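PDB 3FKD: L-threonine-O-3-phosphate decarboxylase from Porphyromonas gingivalis, which probably binds pyridoxal 5'-phosphate as cofactor and probably decarboxylates L-threonine O-3-phosphate. Local coordinates for residues A95-A100 with N140-L145; L281-K286 with G312-Y317. One frame throughout, in Å; residues are numbered along the deposited sequence.

In the fold
The two contacts follow one another along the chain, neither nested nor crossed, and together illustrate how a fold type I enzyme builds its two domains and joins them. Interaction 1 closes first: strand 91-96 runs into residues 97-100, and the chain passes through helix 100-108 and strands 112-117 and 132-136 before 140-145 returns beside it, beyond the C-terminal ends of two neighbouring strands of the seven-stranded sheet. Interaction 2 then closes a loop in the five-stranded sheet, where helix 289-298 and strand 302-306 separate 281-286 from 312-317. The contacts touch directly: Leu281 packs on Pro141 and Asp142, and Leu313 on Pro97, tying the larger sheet's loops to strand 279-284 and the loop before 317-321.

Interaction 1 (A95-A100 with N140-L145); sequences AIPSFA and NPDGRL
Phe99 and Asn140 meet because each places its CG anti to its own backbone nitrogen (chi1 -169° and 169°), which brings Phe99 CD1 to 3.6 Å from Asn140 ND2. The amide approaches the ring obliquely, the two planes 36° apart. This is a worked example of how the large domain of fold type I pyridoxal enzymes is finished: adjacent parallel strands, 91-96 and 132-136, are followed by loops that pack together. Asn140-Pro141-Asp142-Gly143 resembles the Asn-Pro-Thr-Gly signature of class I aminotransferases, which in those relatives lies beside the cofactor. Asn140 OD1 receives a weak hydrogen bond from Arg319, consistent with a place in such a site, while Phe99 also packs on Trp226 of the second subunit.

Much of the remaining contact is made by backbone and prolines. Asn140 O receives a CA-H...O contact from Ser98 CA at 3.2 Å. Both prolines follow cis peptide bonds, and their rings cross at about a right angle, Pro97 CB lying 3.8 Å from Pro141 CD. Asp142 comes in across the Pro97 ring, with OD2 3.8 Å from Pro97 CD; that oxygen has its polar partner in Ser118 OG, so against the proline it merely packs. Farther along, Ala95 CB lies at the edge of the Arg144 guanidinium, near its plane. The turn after the strand is tied within its own segment, where the Ser98 hydroxyl reaches back past Ile96 and cis-Pro97 in sequence, and OG donates to Ala95 O at 2.7 Å, in the plane of that carbonyl.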
loop_
_atom_site.group_PDB
_atom_site.type_symbol
_atom_site.label_atom_id
_atom_site.label_comp_id
_atom_site.label_asym_id
_atom_site.label_seq_id
_atom_site.Cartn_x
_atom_site.Cartn_y
_atom_site.Cartn_z
ATOM N N ALA A 95 18.566 -14.512 -9.840
ATOM C CA ALA A 95 18.946 -14.485 -11.243
ATOM C C ALA A 95 18.850 -13.063 -11.797
ATOM O O ALA A 95 17.961 -12.327 -11.440
ATOM C CB ALA A 95 18.098 -15.432 -12.044
ATOM N N ILE A 96 19.798 -12.674 -12.635
ATOM C CA ILE A 96 19.783 -11.373 -13.272
ATOM C C ILE A 96 20.008 -11.525 -14.790
ATOM O O ILE A 96 20.554 -12.534 -15.256
ATOM C CB ILE A 96 20.879 -10.465 -12.693
ATOM C CG1 ILE A 96 22.181 -11.249 -12.550
ATOM C CG2 ILE A 96 20.475 -9.906 -11.347
ATOM C CD1 ILE A 96 23.432 -10.389 -12.477
ATOM N N PRO A 97 19.559 -10.544 -15.583
ATOM C CA PRO A 97 18.778 -9.419 -15.065
ATOM C C PRO A 97 17.405 -9.884 -14.571
ATOM O O PRO A 97 16.948 -10.989 -14.935
ATOM C CB PRO A 97 18.627 -8.494 -16.274
ATOM C CG PRO A 97 19.099 -9.280 -17.478
ATOM C CD PRO A 97 19.556 -10.632 -17.053
ATOM N N SER A 98 16.757 -9.039 -13.765
ATOM C CA SER A 98 15.423 -9.305 -13.212
ATOM C C SER A 98 14.815 -8.037 -12.622
ATOM O O SER A 98 15.489 -7.031 -12.479
ATOM C CB SER A 98 15.492 -10.394 -12.152
ATOM O OG SER A 98 16.508 -10.097 -11.201
ATOM N N PHE A 99 13.527 -8.086 -12.301
ATOM C CA PHE A 99 12.841 -6.988 -11.613
ATOM C C PHE A 99 13.676 -6.488 -10.407
ATOM O O PHE A 99 13.973 -7.248 -9.508
ATOM C CB PHE A 99 11.437 -7.478 -11.174
ATOM C CG PHE A 99 10.525 -6.397 -10.695
ATOM C CD1 PHE A 99 10.317 -5.252 -11.452
ATOM C CD2 PHE A 99 9.837 -6.538 -9.521
ATOM C CE1 PHE A 99 9.453 -4.267 -11.021
ATOM C CE2 PHE A 99 8.982 -5.544 -9.073
ATOM C CZ PHE A 99 8.802 -4.415 -9.817
ATOM N N ALA A 100 14.025 -5.208 -10.394
ATOM C CA ALA A 100 15.027 -4.674 -9.450
ATOM C C ALA A 100 14.543 -4.786 -8.012
ATOM O O ALA A 100 15.305 -4.647 -7.026
ATOM C CB ALA A 100 15.351 -3.209 -9.794
ATOM N N ASN A 140 11.182 -10.957 -16.541
ATOM C CA ASN A 140 11.344 -9.540 -16.874
ATOM C C ASN A 140 12.824 -9.206 -16.624
ATOM O O ASN A 140 13.282 -9.366 -15.524
ATOM C CB ASN A 140 10.431 -8.760 -15.895
ATOM C CG ASN A 140 10.656 -7.255 -15.893
ATOM O OD1 ASN A 140 11.074 -6.655 -16.880
ATOM N ND2 ASN A 140 10.330 -6.628 -14.770
ATOM N N PRO A 141 13.574 -8.720 -17.640
ATOM C CA PRO A 141 13.183 -8.190 -18.950
ATOM C C PRO A 141 13.442 -9.169 -20.093
ATOM O O PRO A 141 13.049 -8.891 -21.211
ATOM C CB PRO A 141 14.148 -7.003 -19.101
ATOM C CG PRO A 141 15.331 -7.300 -18.151
ATOM C CD PRO A 141 15.043 -8.632 -17.515
ATOM N N ASP A 142 14.114 -10.272 -19.778
ATOM C CA ASP A 142 14.649 -11.296 -20.688
ATOM C C ASP A 142 13.634 -12.071 -21.487
ATOM O O ASP A 142 13.887 -12.476 -22.616
ATOM C CB ASP A 142 15.289 -12.378 -19.820
ATOM C CG ASP A 142 16.726 -12.294 -19.832
ATOM O OD1 ASP A 142 17.197 -11.503 -20.667
ATOM O OD2 ASP A 142 17.384 -12.974 -19.021
ATOM N N GLY A 143 12.535 -12.395 -20.808
ATOM C CA GLY A 143 11.560 -13.341 -21.313
ATOM C C GLY A 143 12.052 -14.760 -21.139
ATOM O O GLY A 143 11.523 -15.672 -21.764
ATOM N N ARG A 144 13.074 -14.963 -20.323
ATOM C CA ARG A 144 13.601 -16.305 -20.139
ATOM C C ARG A 144 12.504 -17.162 -19.555
ATOM O O ARG A 144 11.820 -16.746 -18.654
ATOM C CB ARG A 144 14.826 -16.292 -19.233
ATOM C CG ARG A 144 15.512 -17.628 -19.102
ATOM C CD ARG A 144 14.995 -18.482 -17.927
ATOM N NE ARG A 144 14.551 -17.705 -16.755
ATOM C CZ ARG A 144 15.294 -17.428 -15.681
ATOM N NH1 ARG A 144 16.553 -17.863 -15.618
ATOM N NH2 ARG A 144 14.779 -16.720 -14.665
ATOM N N LEU A 145 12.303 -18.354 -20.086
ATOM C CA LEU A 145 11.206 -19.193 -19.620
ATOM C C LEU A 145 11.730 -20.579 -19.322
ATOM O O LEU A 145 12.330 -21.223 -20.183
ATOM C CB LEU A 145 10.068 -19.257 -20.654
ATOM C CG LEU A 145 8.740 -19.953 -20.239
ATOM C CD1 LEU A 145 7.856 -19.043 -19.450
ATOM C CD2 LEU A 145 7.921 -20.494 -21.452
#

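Interaction 2 (L281-K286 with G312-Y317); sequences LLRLKK and GLDESY
An antiparallel strand pair, entered through a type I turn, brings Arg283 and Tyr317 together as a non-hydrogen-bonded pair in the small-domain sheet of the fold. Their side chains rise on the same face and cross obliquely. Arg283 CG lies over one face of the phenol ring, 4.0 Å from the Tyr317 centroid, in a CH-pi contact. A bend at chi3 (-145°) then brings the far end of the chain round to the hydroxyl: Arg283 NE donates to Tyr317 OH at 2.8 Å along an almost straight line (176°). The acceptor lies in the guanidinium plane, which stands at right angles to the ring; the same arginine thus packs on the ring face through its CG methylene and grips the hydroxyl through its NE-H. On the ring's other face sits Leu313 CD2.

The turn supplies the next layer. Ser316 OG lies above the centre of the guanidinium and bonds to Asp314 OD1 at 2.7 Å. The backbone N of Ser316 reaches the same oxygen at 3.3 Å, closing an Asx turn; both donors come from one face of the carboxylate. Asp314 OD2 stays 4.3 Å from Arg283 NH1, well out of the guanidinium plane, where its charge may still favour the arginine. Leu284 N donates to Ser316 O at 2.9 Å, joining the backbones just beyond the pair. Leu281 meets Leu313 tip to tip, CD2 to CD1 at 4.1 Å. Strand 279-284 lies between 317-321 and 270-272, and Leu282 and Leu284 pack against helix 325-339 through Leu335 and Phe338.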
loop_
_atom_site.group_PDB
_atom_site.type_symbol
_atom_site.label_atom_id
_atom_site.label_comp_id
_atom_site.label_asym_id
_atom_site.label_seq_id
_atom_site.Cartn_x
_atom_site.Cartn_y
_atom_site.Cartn_z
ATOM N N LEU A 281 14.298 -8.041 -24.839
ATOM C CA LEU A 281 15.429 -7.119 -24.926
ATOM C C LEU A 281 15.905 -6.919 -26.417
ATOM O O LEU A 281 16.015 -7.870 -27.202
ATOM C CB LEU A 281 16.560 -7.672 -24.041
ATOM C CG LEU A 281 16.901 -7.208 -22.618
ATOM C CD1 LEU A 281 15.907 -6.328 -21.903
ATOM C CD2 LEU A 281 17.240 -8.406 -21.759
ATOM N N LEU A 282 16.150 -5.681 -26.820
ATOM C CA LEU A 282 16.991 -5.489 -27.982
ATOM C C LEU A 282 18.296 -4.712 -27.681
ATOM O O LEU A 282 18.341 -3.803 -26.833
ATOM C CB LEU A 282 16.213 -4.938 -29.183
ATOM C CG LEU A 282 16.021 -3.465 -29.538
ATOM C CD1 LEU A 282 17.319 -2.616 -29.446
ATOM C CD2 LEU A 282 15.447 -3.427 -30.959
ATOM N N ARG A 283 19.360 -5.111 -28.379
ATOM C CA ARG A 283 20.683 -4.490 -28.232
ATOM C C ARG A 283 21.019 -3.606 -29.418
ATOM O O ARG A 283 20.917 -4.037 -30.574
ATOM C CB ARG A 283 21.754 -5.569 -28.120
ATOM C CG ARG A 283 22.961 -5.174 -27.301
ATOM C CD ARG A 283 24.057 -6.198 -27.477
ATOM N NE ARG A 283 24.801 -6.364 -26.232
ATOM C CZ ARG A 283 26.043 -5.945 -26.042
ATOM N NH1 ARG A 283 26.641 -6.123 -24.872
ATOM N NH2 ARG A 283 26.684 -5.338 -27.035
ATOM N N LEU A 284 21.383 -2.363 -29.141
ATOM C CA LEU A 284 21.965 -1.530 -30.170
ATOM C C LEU A 284 23.430 -1.906 -30.350
ATOM O O LEU A 284 24.170 -1.906 -29.383
ATOM C CB LEU A 284 21.858 -0.069 -29.790
ATOM C CG LEU A 284 20.430 0.396 -29.554
ATOM C CD1 LEU A 284 20.380 1.900 -29.555
ATOM C CD2 LEU A 284 19.560 -0.121 -30.648
ATOM N N LYS A 285 23.829 -2.266 -31.575
ATOM C CA LYS A 285 25.250 -2.429 -31.930
ATOM C C LYS A 285 25.998 -1.121 -31.652
ATOM O O LYS A 285 27.031 -1.119 -31.000
ATOM C CB LYS A 285 25.399 -2.840 -33.394
ATOM C CG LYS A 285 26.720 -2.403 -34.044
ATOM C CD LYS A 285 26.569 -2.069 -35.570
ATOM C CE LYS A 285 26.385 -3.307 -36.452
ATOM N NZ LYS A 285 25.759 -2.956 -37.749
ATOM N N LYS A 286 25.454 -0.003 -32.113
ATOM C CA LYS A 286 25.988 1.314 -31.749
ATOM C C LYS A 286 24.853 2.282 -31.367
ATOM O O LYS A 286 23.728 2.146 -31.839
ATOM C CB LYS A 286 26.814 1.909 -32.909
ATOM C CG LYS A 286 27.964 1.005 -33.453
ATOM C CD LYS A 286 29.261 1.052 -32.594
ATOM C CE LYS A 286 30.221 -0.138 -32.907
ATOM N NZ LYS A 286 30.699 -0.230 -34.333
ATOM N N GLY A 312 23.428 -6.347 -14.901
ATOM C CA GLY A 312 23.855 -7.229 -15.976
ATOM C C GLY A 312 23.595 -6.763 -17.395
ATOM O O GLY A 312 23.871 -7.505 -18.357
ATOM N N LEU A 313 23.079 -5.541 -17.540
ATOM C CA LEU A 313 22.923 -4.913 -18.848
ATOM C C LEU A 313 23.585 -3.546 -18.836
ATOM O O LEU A 313 23.615 -2.893 -17.807
ATOM C CB LEU A 313 21.436 -4.769 -19.223
ATOM C CG LEU A 313 20.550 -5.987 -18.981
ATOM C CD1 LEU A 313 19.128 -5.683 -19.395
ATOM C CD2 LEU A 313 21.118 -7.219 -19.713
ATOM N N ASP A 314 24.112 -3.101 -19.976
ATOM C CA ASP A 314 24.704 -1.758 -20.051
ATOM C C ASP A 314 23.775 -0.798 -20.841
ATOM O O ASP A 314 22.583 -1.068 -20.976
ATOM C CB ASP A 314 26.124 -1.826 -20.636
ATOM C CG ASP A 314 26.155 -2.430 -22.035
ATOM O OD1 ASP A 314 25.078 -2.778 -22.563
ATOM O OD2 ASP A 314 27.252 -2.541 -22.619
ATOM N N GLU A 315 24.317 0.304 -21.359
ATOM C CA GLU A 315 23.519 1.318 -22.061
ATOM C C GLU A 315 23.142 0.946 -23.497
ATOM O O GLU A 315 22.553 1.754 -24.217
ATOM C CB GLU A 315 24.235 2.672 -22.074
ATOM C CG GLU A 315 24.641 3.214 -20.697
ATOM N N SER A 316 23.480 -0.263 -23.921
ATOM C CA SER A 316 23.114 -0.676 -25.267
ATOM C C SER A 316 21.751 -1.387 -25.297
ATOM O O SER A 316 21.255 -1.700 -26.371
ATOM C CB SER A 316 24.189 -1.584 -25.852
ATOM O OG SER A 316 24.309 -2.786 -25.112
ATOM N N TYR A 317 21.164 -1.641 -24.114
ATOM C CA TYR A 317 19.932 -2.432 -24.020
ATOM C C TYR A 317 18.638 -1.629 -23.777
ATOM O O TYR A 317 18.586 -0.768 -22.905
ATOM C CB TYR A 317 20.048 -3.491 -22.936
ATOM C CG TYR A 317 20.961 -4.631 -23.271
ATOM C CD1 TYR A 317 22.322 -4.579 -22.939
ATOM C CD2 TYR A 317 20.481 -5.782 -23.868
ATOM C CE1 TYR A 317 23.179 -5.619 -23.215
ATOM C CE2 TYR A 317 21.350 -6.832 -24.162
ATOM C CZ TYR A 317 22.703 -6.739 -23.816
ATOM O OH TYR A 317 23.581 -7.758 -24.094
#